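Long-range contacts in fusion DH (Streptomyces sp. MJ635-86F5, PDB 6K97), which joins the halves of a split polyketide synthase dehydratase domain in one engineered chain and probably dehydrates carrier-bound intermediates in cremimycin biosynthesis: residues Glu30-Ala38 with Glu80-Ile88; Tyr48-Arg57 with Leu105-Ala116. All coordinates share one frame; numbering follows the deposited sequence.

Interaction 1: Glu30-Ala38 with Glu80-Ile88; sequences EATEHPLLA and ELALHAADI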
loop_
_atom_site.group_PDB
_atom_site.type_symbol
_atom_site.label_atom_id
_atom_site.label_comp_id
_atom_site.label_asym_id
_atom_site.label_seq_id
_atom_site.Cartn_x
_atom_site.Cartn_y
_atom_site.Cartn_z
ATOM N N GLU A 30 0.284 6.321 5.544
ATOM C CA GLU A 30 -0.488 7.538 5.760
ATOM C C GLU A 30 -1.943 7.140 5.933
ATOM O O GLU A 30 -2.460 6.327 5.163
ATOM C CB GLU A 30 -0.301 8.516 4.567
ATOM C CG GLU A 30 1.139 9.015 4.425
ATOM C CD GLU A 30 1.669 9.192 2.989
ATOM O OE1 GLU A 30 1.437 8.350 2.072
ATOM O OE2 GLU A 30 2.374 10.195 2.777
ATOM N N ALA A 31 -2.610 7.720 6.932
ATOM C CA ALA A 31 -4.011 7.436 7.205
ATOM C C ALA A 31 -4.899 8.182 6.226
ATOM O O ALA A 31 -4.448 9.151 5.592
ATOM C CB ALA A 31 -4.366 7.829 8.622
ATOM N N THR A 32 -6.152 7.705 6.083
ATOM C CA THR A 32 -7.195 8.429 5.377
ATOM C C THR A 32 -8.419 8.498 6.291
ATOM O O THR A 32 -8.588 7.647 7.143
ATOM C CB THR A 32 -7.514 7.744 4.030
ATOM O OG1 THR A 32 -8.280 8.637 3.227
ATOM C CG2 THR A 32 -8.309 6.425 4.212
ATOM N N GLU A 33 -9.287 9.484 6.121
ATOM C CA GLU A 33 -10.547 9.531 6.902
ATOM C C GLU A 33 -11.674 8.992 6.033
ATOM O O GLU A 33 -12.127 9.656 5.114
ATOM C CB GLU A 33 -10.882 10.955 7.396
ATOM C CG GLU A 33 -9.967 11.454 8.521
ATOM C CD GLU A 33 -8.538 11.858 8.076
ATOM O OE1 GLU A 33 -8.372 12.553 7.039
ATOM O OE2 GLU A 33 -7.556 11.491 8.778
ATOM N N HIS A 34 -12.121 7.781 6.316
ATOM C CA HIS A 34 -13.310 7.233 5.655
ATOM C C HIS A 34 -13.845 6.106 6.485
ATOM O O HIS A 34 -13.088 5.416 7.098
ATOM C CB HIS A 34 -12.927 6.738 4.264
ATOM C CG HIS A 34 -14.090 6.416 3.399
ATOM N ND1 HIS A 34 -14.601 5.142 3.280
ATOM C CD2 HIS A 34 -14.873 7.204 2.638
ATOM C CE1 HIS A 34 -15.627 5.160 2.453
ATOM N NE2 HIS A 34 -15.809 6.397 2.046
ATOM N N PRO A 35 -15.155 5.854 6.455
ATOM C CA PRO A 35 -15.690 4.745 7.266
ATOM C C PRO A 35 -15.248 3.302 6.890
ATOM O O PRO A 35 -15.332 2.434 7.735
ATOM C CB PRO A 35 -17.203 4.893 7.118
ATOM C CG PRO A 35 -17.401 6.352 6.792
ATOM C CD PRO A 35 -16.216 6.714 5.914
ATOM N N LEU A 36 -14.836 3.048 5.649
ATOM C CA LEU A 36 -14.381 1.712 5.189
ATOM C C LEU A 36 -12.884 1.572 4.860
ATOM O O LEU A 36 -12.434 0.505 4.539
ATOM C CB LEU A 36 -15.157 1.312 3.940
ATOM C CG LEU A 36 -16.676 1.377 4.108
ATOM C CD1 LEU A 36 -17.442 1.218 2.796
ATOM C CD2 LEU A 36 -17.175 0.342 5.102
ATOM N N LEU A 37 -12.108 2.649 4.914
ATOM C CA LEU A 37 -10.686 2.599 4.594
ATOM C C LEU A 37 -9.903 3.249 5.712
ATOM O O LEU A 37 -10.304 4.288 6.229
ATOM C CB LEU A 37 -10.417 3.302 3.281
ATOM C CG LEU A 37 -11.119 2.685 2.075
ATOM C CD1 LEU A 37 -11.035 3.576 0.860
ATOM C CD2 LEU A 37 -10.531 1.332 1.767
ATOM N N ALA A 38 -8.796 2.624 6.091
ATOM C CA ALA A 38 -7.890 3.147 7.096
ATOM C C ALA A 38 -6.664 3.939 6.517
ATOM O O ALA A 38 -6.219 4.882 7.139
ATOM C CB ALA A 38 -7.404 1.992 7.957
ATOM N N GLU A 80 -18.859 3.745 -3.525
ATOM C CA GLU A 80 -18.364 4.652 -2.529
ATOM C C GLU A 80 -16.806 4.560 -2.434
ATOM O O GLU A 80 -16.114 5.579 -2.351
ATOM C CB GLU A 80 -18.990 4.382 -1.195
ATOM C CG GLU A 80 -18.369 5.164 -0.015
ATOM C CD GLU A 80 -18.554 6.680 -0.097
ATOM O OE1 GLU A 80 -19.389 7.176 -0.951
ATOM O OE2 GLU A 80 -17.918 7.381 0.728
ATOM N N LEU A 81 -16.288 3.326 -2.461
ATOM C CA LEU A 81 -14.867 3.146 -2.337
ATOM C C LEU A 81 -14.158 3.864 -3.481
ATOM O O LEU A 81 -13.200 4.559 -3.239
ATOM C CB LEU A 81 -14.521 1.672 -2.357
ATOM C CG LEU A 81 -14.944 0.947 -1.084
ATOM C CD1 LEU A 81 -14.852 -0.537 -1.248
ATOM C CD2 LEU A 81 -14.169 1.412 0.133
ATOM N N ALA A 82 -14.674 3.731 -4.711
ATOM C CA ALA A 82 -14.105 4.396 -5.855
ATOM C C ALA A 82 -14.215 5.940 -5.752
ATOM O O ALA A 82 -13.298 6.640 -6.126
ATOM C CB ALA A 82 -14.776 3.919 -7.122
ATOM N N LEU A 83 -15.323 6.435 -5.223
ATOM C CA LEU A 83 -15.469 7.864 -4.981
ATOM C C LEU A 83 -14.357 8.351 -4.049
ATOM O O LEU A 83 -13.740 9.377 -4.345
ATOM C CB LEU A 83 -16.849 8.214 -4.418
ATOM C CG LEU A 83 -17.974 8.023 -5.468
ATOM C CD1 LEU A 83 -19.348 8.095 -4.821
ATOM C CD2 LEU A 83 -17.867 9.026 -6.610
ATOM N N HIS A 84 -14.033 7.600 -2.993
ATOM C CA HIS A 84 -12.956 8.029 -2.117
ATOM C C HIS A 84 -11.620 8.063 -2.876
ATOM O O HIS A 84 -10.863 9.061 -2.836
ATOM C CB HIS A 84 -12.846 7.179 -0.877
ATOM C CG HIS A 84 -12.016 7.802 0.186
ATOM N ND1 HIS A 84 -12.429 8.911 0.900
ATOM C CD2 HIS A 84 -10.753 7.539 0.603
ATOM C CE1 HIS A 84 -11.471 9.281 1.735
ATOM N NE2 HIS A 84 -10.439 8.481 1.561
ATOM N N ALA A 85 -11.352 7.021 -3.632
ATOM C CA ALA A 85 -10.131 7.043 -4.428
ATOM C C ALA A 85 -10.125 8.234 -5.382
ATOM O O ALA A 85 -9.119 8.905 -5.556
ATOM C CB ALA A 85 -10.009 5.746 -5.181
ATOM N N ALA A 86 -11.270 8.476 -6.032
ATOM C CA ALA A 86 -11.366 9.562 -7.001
ATOM C C ALA A 86 -11.012 10.902 -6.346
ATOM O O ALA A 86 -10.198 11.673 -6.863
ATOM C CB ALA A 86 -12.748 9.603 -7.612
ATOM N N ASP A 87 -11.607 11.131 -5.200
ATOM C CA ASP A 87 -11.386 12.294 -4.458
ATOM C C ASP A 87 -9.877 12.455 -4.100
ATOM O O ASP A 87 -9.284 13.481 -4.381
ATOM C CB ASP A 87 -12.268 12.251 -3.230
ATOM C CG ASP A 87 -12.118 13.474 -2.351
ATOM O OD1 ASP A 87 -12.025 14.562 -2.883
ATOM O OD2 ASP A 87 -12.073 13.335 -1.112
ATOM N N ILE A 88 -9.232 11.428 -3.575
ATOM C CA ILE A 88 -7.855 11.613 -3.162
ATOM C C ILE A 88 -6.928 11.826 -4.348
ATOM O O ILE A 88 -5.951 12.591 -4.265
ATOM C CB ILE A 88 -7.398 10.430 -2.325
ATOM C CG1 ILE A 88 -8.259 10.308 -1.044
ATOM C CG2 ILE A 88 -5.944 10.545 -1.962
ATOM C CD1 ILE A 88 -8.206 11.524 -0.156
#
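The carboxylate oxygen OE2 of Glu80 is gripped twice: His34 NE2 donates to it over 2.7 Å, and the backbone N of His249, from the second part of the engineered fusion, supplies a second hydrogen bond. The first bond is nearly straight, 164° at the hydrogen, and it arrives on the anti lone pair, the one facing away from OE1. Glu80 bends at chi2 (65°), which brings its carboxylate round to be nearly coplanar with the His34 ring. On the ring's other nitrogen, ND1 accepts the backbone N of Leu36 at 3.2 Å, from a position tilted out of the ring plane. With NE2 donating and ND1 accepting, the rotation of His34 is fixed, while Pro35 CD covers part of one face.

One helical turn on, His84 comes in against this ring. The two rings lie oblique to each other, and the CB of His34 sits over the middle of the His84 face, 4.0 Å from its centroid. At the edge of the His84 ring, Thr32 OG1 meets NE2 in a 2.7 Å hydrogen bond in which either partner could be the donor. Thr32 OG1 stands opposite its own backbone N (chi1 -166°), an orientation that turns the hydroxyl to the helix. His84 ND1 bonds to NE2 of the same His249.

Beside the histidines the contact turns apolar. Leu81 CD2 reaches Leu37 CG at 3.8 Å and Leu36 CB at 3.9 Å, and Leu37 CD1 also rests against His84 CD2. Phe50 of strand 48-55 continues this packing from Leu37 to Ala85. Thus the chain leading into the first strand is pinned across the long central helix, the "sausage" of a hotdog fold, in the first half of the fusion.

Interaction 2: Tyr48-Arg57 with Leu105-Ala116; sequences YLFTGRLALR and LSTQSSSLLQVA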
loop_
_atom_site.group_PDB
_atom_site.type_symbol
_atom_site.label_atom_id
_atom_site.label_comp_id
_atom_site.label_asym_id
_atom_site.label_seq_id
_atom_site.Cartn_x
_atom_site.Cartn_y
_atom_site.Cartn_z
ATOM N N TYR A 48 -2.054 5.024 -6.584
ATOM C CA TYR A 48 -2.416 5.058 -5.153
ATOM C C TYR A 48 -2.822 3.669 -4.630
ATOM O O TYR A 48 -3.258 2.814 -5.411
ATOM C CB TYR A 48 -3.568 6.012 -4.929
ATOM C CG TYR A 48 -3.255 7.449 -5.100
ATOM C CD1 TYR A 48 -3.273 8.045 -6.352
ATOM C CD2 TYR A 48 -2.930 8.248 -3.997
ATOM C CE1 TYR A 48 -2.963 9.397 -6.501
ATOM C CE2 TYR A 48 -2.636 9.606 -4.138
ATOM C CZ TYR A 48 -2.645 10.172 -5.384
ATOM O OH TYR A 48 -2.364 11.518 -5.524
ATOM N N LEU A 49 -2.678 3.444 -3.324
ATOM C CA LEU A 49 -3.184 2.226 -2.663
ATOM C C LEU A 49 -4.024 2.669 -1.467
ATOM O O LEU A 49 -3.568 3.496 -0.681
ATOM C CB LEU A 49 -2.043 1.330 -2.181
ATOM C CG LEU A 49 -2.497 0.076 -1.406
ATOM C CD1 LEU A 49 -3.175 -0.951 -2.324
ATOM C CD2 LEU A 49 -1.370 -0.616 -0.654
ATOM N N PHE A 50 -5.235 2.147 -1.326
ATOM C CA PHE A 50 -6.030 2.366 -0.110
ATOM C C PHE A 50 -6.346 1.031 0.544
ATOM O O PHE A 50 -6.619 0.058 -0.163
ATOM C CB PHE A 50 -7.334 3.008 -0.460
ATOM C CG PHE A 50 -7.185 4.248 -1.259
ATOM C CD1 PHE A 50 -7.001 4.194 -2.607
ATOM C CD2 PHE A 50 -7.205 5.460 -0.648
ATOM C CE1 PHE A 50 -6.880 5.351 -3.351
ATOM C CE2 PHE A 50 -7.046 6.632 -1.388
ATOM C CZ PHE A 50 -6.895 6.576 -2.740
ATOM N N THR A 51 -6.288 0.954 1.866
ATOM C CA THR A 51 -6.544 -0.332 2.529
ATOM C C THR A 51 -7.463 -0.175 3.716
ATOM O O THR A 51 -7.532 0.901 4.330
ATOM C CB THR A 51 -5.250 -1.028 3.035
ATOM O OG1 THR A 51 -4.741 -0.363 4.215
ATOM C CG2 THR A 51 -4.174 -1.012 1.966
ATOM N N GLY A 52 -8.158 -1.258 4.043
ATOM C CA GLY A 52 -8.985 -1.292 5.244
ATOM C C GLY A 52 -9.371 -2.700 5.594
ATOM O O GLY A 52 -9.229 -3.627 4.789
ATOM N N ARG A 53 -9.859 -2.853 6.812
ATOM C CA ARG A 53 -10.342 -4.134 7.310
ATOM C C ARG A 53 -11.852 -4.102 7.195
ATOM O O ARG A 53 -12.485 -3.122 7.592
ATOM C CB ARG A 53 -9.938 -4.334 8.778
ATOM C CG ARG A 53 -10.331 -5.694 9.343
ATOM C CD ARG A 53 -9.812 -5.893 10.763
ATOM N NE ARG A 53 -10.115 -7.244 11.239
ATOM C CZ ARG A 53 -11.220 -7.593 11.910
ATOM N NH1 ARG A 53 -12.151 -6.689 12.227
ATOM N NH2 ARG A 53 -11.402 -8.853 12.286
ATOM N N LEU A 54 -12.433 -5.174 6.667
ATOM C CA LEU A 54 -13.873 -5.267 6.561
ATOM C C LEU A 54 -14.484 -6.475 7.285
ATOM O O LEU A 54 -14.358 -7.630 6.856
ATOM C CB LEU A 54 -14.240 -5.279 5.107
ATOM C CG LEU A 54 -15.707 -5.040 4.811
ATOM C CD1 LEU A 54 -16.300 -3.906 5.620
ATOM C CD2 LEU A 54 -15.779 -4.735 3.337
ATOM N N ALA A 55 -15.152 -6.187 8.403
ATOM C CA ALA A 55 -15.757 -7.206 9.250
ATOM C C ALA A 55 -17.200 -6.857 9.582
ATOM O O ALA A 55 -17.509 -5.786 10.013
ATOM C CB ALA A 55 -14.958 -7.371 10.534
ATOM N N LEU A 56 -18.093 -7.800 9.418
ATOM C CA LEU A 56 -19.493 -7.537 9.668
ATOM C C LEU A 56 -19.712 -7.068 11.103
ATOM O O LEU A 56 -20.569 -6.244 11.342
ATOM C CB LEU A 56 -20.302 -8.776 9.337
ATOM C CG LEU A 56 -21.796 -8.583 9.144
ATOM C CD1 LEU A 56 -22.109 -7.528 8.138
ATOM C CD2 LEU A 56 -22.436 -9.911 8.766
ATOM N N ARG A 57 -18.917 -7.564 12.047
ATOM C CA ARG A 57 -19.070 -7.203 13.451
ATOM C C ARG A 57 -18.780 -5.747 13.690
ATOM O O ARG A 57 -19.383 -5.154 14.573
ATOM C CB ARG A 57 -18.143 -8.045 14.328
ATOM C CG ARG A 57 -18.483 -9.529 14.302
ATOM C CD ARG A 57 -17.530 -10.367 15.151
ATOM N NE ARG A 57 -17.980 -10.467 16.540
ATOM C CZ ARG A 57 -18.670 -11.483 17.071
ATOM N NH1 ARG A 57 -19.019 -12.555 16.351
ATOM N NH2 ARG A 57 -19.015 -11.422 18.356
ATOM N N LEU A 105 -20.092 -11.288 3.330
ATOM C CA LEU A 105 -19.764 -10.990 4.729
ATOM C C LEU A 105 -20.512 -11.975 5.621
ATOM O O LEU A 105 -21.646 -12.384 5.300
ATOM C CB LEU A 105 -20.173 -9.584 5.088
ATOM C CG LEU A 105 -19.461 -8.450 4.348
ATOM C CD1 LEU A 105 -20.173 -7.124 4.504
ATOM C CD2 LEU A 105 -18.032 -8.305 4.767
ATOM N N SER A 106 -19.863 -12.347 6.720
ATOM C CA SER A 106 -20.522 -13.077 7.790
ATOM C C SER A 106 -19.949 -12.649 9.138
ATOM O O SER A 106 -18.914 -11.988 9.189
ATOM C CB SER A 106 -20.363 -14.585 7.590
ATOM O OG SER A 106 -19.081 -15.018 8.021
ATOM N N THR A 107 -20.600 -13.055 10.222
ATOM C CA THR A 107 -20.187 -12.584 11.550
ATOM C C THR A 107 -18.921 -13.278 11.985
ATOM O O THR A 107 -18.255 -12.830 12.877
ATOM C CB THR A 107 -21.271 -12.797 12.625
ATOM O OG1 THR A 107 -21.674 -14.154 12.620
ATOM C CG2 THR A 107 -22.505 -11.929 12.366
ATOM N N GLN A 108 -18.601 -14.404 11.366
ATOM C CA GLN A 108 -17.457 -15.204 11.783
ATOM C C GLN A 108 -16.199 -14.859 10.981
ATOM O O GLN A 108 -15.183 -15.518 11.137
ATOM C CB GLN A 108 -17.796 -16.701 11.643
ATOM C CG GLN A 108 -18.721 -17.255 12.744
ATOM C CD GLN A 108 -18.088 -17.215 14.147
ATOM O OE1 GLN A 108 -17.319 -18.102 14.528
ATOM N NE2 GLN A 108 -18.403 -16.174 14.910
ATOM N N SER A 109 -16.250 -13.840 10.119
ATOM C CA SER A 109 -15.165 -13.628 9.163
ATOM C C SER A 109 -14.868 -12.165 8.975
ATOM O O SER A 109 -15.622 -11.287 9.412
ATOM C CB SER A 109 -15.496 -14.249 7.818
ATOM O OG SER A 109 -16.374 -13.401 7.069
ATOM N N SER A 110 -13.743 -11.906 8.338
ATOM C CA SER A 110 -13.286 -10.543 8.136
ATOM C C SER A 110 -12.230 -10.512 7.053
ATOM O O SER A 110 -11.441 -11.460 6.909
ATOM C CB SER A 110 -12.690 -9.957 9.401
ATOM O OG SER A 110 -11.425 -10.542 9.568
ATOM N N SER A 111 -12.242 -9.417 6.285
ATOM C CA SER A 111 -11.558 -9.373 5.021
ATOM C C SER A 111 -10.575 -8.209 5.014
ATOM O O SER A 111 -10.870 -7.127 5.480
ATOM C CB SER A 111 -12.589 -9.184 3.908
ATOM O OG SER A 111 -13.183 -10.380 3.457
ATOM N N LEU A 112 -9.413 -8.421 4.425
ATOM C CA LEU A 112 -8.588 -7.296 4.025
ATOM C C LEU A 112 -9.164 -6.724 2.736
ATOM O O LEU A 112 -9.353 -7.436 1.795
ATOM C CB LEU A 112 -7.143 -7.700 3.821
ATOM C CG LEU A 112 -6.460 -8.457 4.958
ATOM C CD1 LEU A 112 -4.974 -8.446 4.686
ATOM C CD2 LEU A 112 -6.765 -7.862 6.333
ATOM N N LEU A 113 -9.414 -5.435 2.711
ATOM C CA LEU A 113 -9.992 -4.725 1.568
ATOM C C LEU A 113 -8.994 -3.705 0.993
ATOM O O LEU A 113 -8.373 -2.903 1.732
ATOM C CB LEU A 113 -11.218 -3.967 2.062
ATOM C CG LEU A 113 -11.960 -3.234 0.975
ATOM C CD1 LEU A 113 -12.531 -4.192 -0.066
ATOM C CD2 LEU A 113 -13.063 -2.369 1.610
ATOM N N GLN A 114 -8.890 -3.690 -0.320
ATOM C CA GLN A 114 -7.911 -2.849 -1.029
ATOM C C GLN A 114 -8.498 -2.214 -2.290
ATOM O O GLN A 114 -9.214 -2.860 -3.054
ATOM C CB GLN A 114 -6.649 -3.618 -1.377
ATOM C CG GLN A 114 -5.898 -3.960 -0.089
ATOM C CD GLN A 114 -4.462 -4.463 -0.242
ATOM O OE1 GLN A 114 -3.984 -4.818 -1.354
ATOM N NE2 GLN A 114 -3.765 -4.511 0.900
ATOM N N VAL A 115 -8.144 -0.953 -2.503
ATOM C CA VAL A 115 -8.399 -0.269 -3.733
ATOM C C VAL A 115 -7.073 0.141 -4.308
ATOM O O VAL A 115 -6.313 0.816 -3.645
ATOM C CB VAL A 115 -9.231 0.992 -3.487
ATOM C CG1 VAL A 115 -9.522 1.676 -4.811
ATOM C CG2 VAL A 115 -10.535 0.661 -2.738
ATOM N N ALA A 116 -6.785 -0.248 -5.554
ATOM C CA ALA A 116 -5.574 0.182 -6.247
ATOM C C ALA A 116 -5.907 1.093 -7.412
ATOM O O ALA A 116 -6.771 0.763 -8.246
ATOM C CB ALA A 116 -4.816 -0.998 -6.750
#
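Leu54 lies at the apolar centre, between Leu105 and Leu113. Its CG meets Leu105 CD2 at 4.0 Å, the two side chains crossing at about a right angle, whereas Leu113 runs alongside, CD2 to Leu54 CD2 at 4.0 Å. Gly52, which faces Leu113 across the strands, brings no side chain to this surface. Leu56 CD1 meets the other branch of Leu105, CD1, at 4.1 Å, and Leu56 CB rests on Ser106 O at 3.5 Å. Further along the same face, Phe50 CD1 packs on Val115 CB at 4.0 Å. Leu113 and Phe50 carry this layer onto helix 75-88, against Leu81 and Ile88 respectively.

Six backbone hydrogen bonds hold strands 48-55 and 110-116 antiparallel, two for each of the hydrogen-bonded pairs Phe50-Val115, Gly52-Leu113 and Leu54-Ser111. Leu54 N to Ser111 O, at 2.8 Å, is nearly straight.

The opposite face of the strands is more polar. Thr51 and Gln114 lie side by side and point the same way, CG2 to NE2 at 3.7 Å, and their polar ends serve the dimer: Thr51 OG1 bonds to Leu27 O of the second subunit, and Gln114 NE2 to Gly28 O of that subunit. Arg53 runs extended to NE, placing its guanidinium with Ser110 CB over one face, 3.3 Å above the plane; salt bridges to Glu135 and Glu58 hold the charge. Further along the chain, Arg57 bends at chi3 and turns its guanidinium edge toward Thr107 O.

The chemistry is therefore two-sided: an apolar face packs partly on the central helix, through Phe50 and Leu113, and partly on loops, while hydroxyl, amide and paired charge on the reverse meet the neighbouring subunit and surrounding acids.

In the fold
From the N terminus the segments come in the order 30-38, 48-57, 80-88, 105-116, so the two contacts cross. Interaction 1 closes a loop of 41 residues, from the entry of strand 39-42 to the central helix; interaction 2 begins within that loop and closes 47 residues later, past the helix, when strand 110-117 returns beside strand 48-55. They also touch directly: Ala38 N makes a probable hydrogen bond to Thr51 O. Together they tie the N-terminal loop, the helix and the adjoining strands of the first hotdog half, and both reach the second subunit.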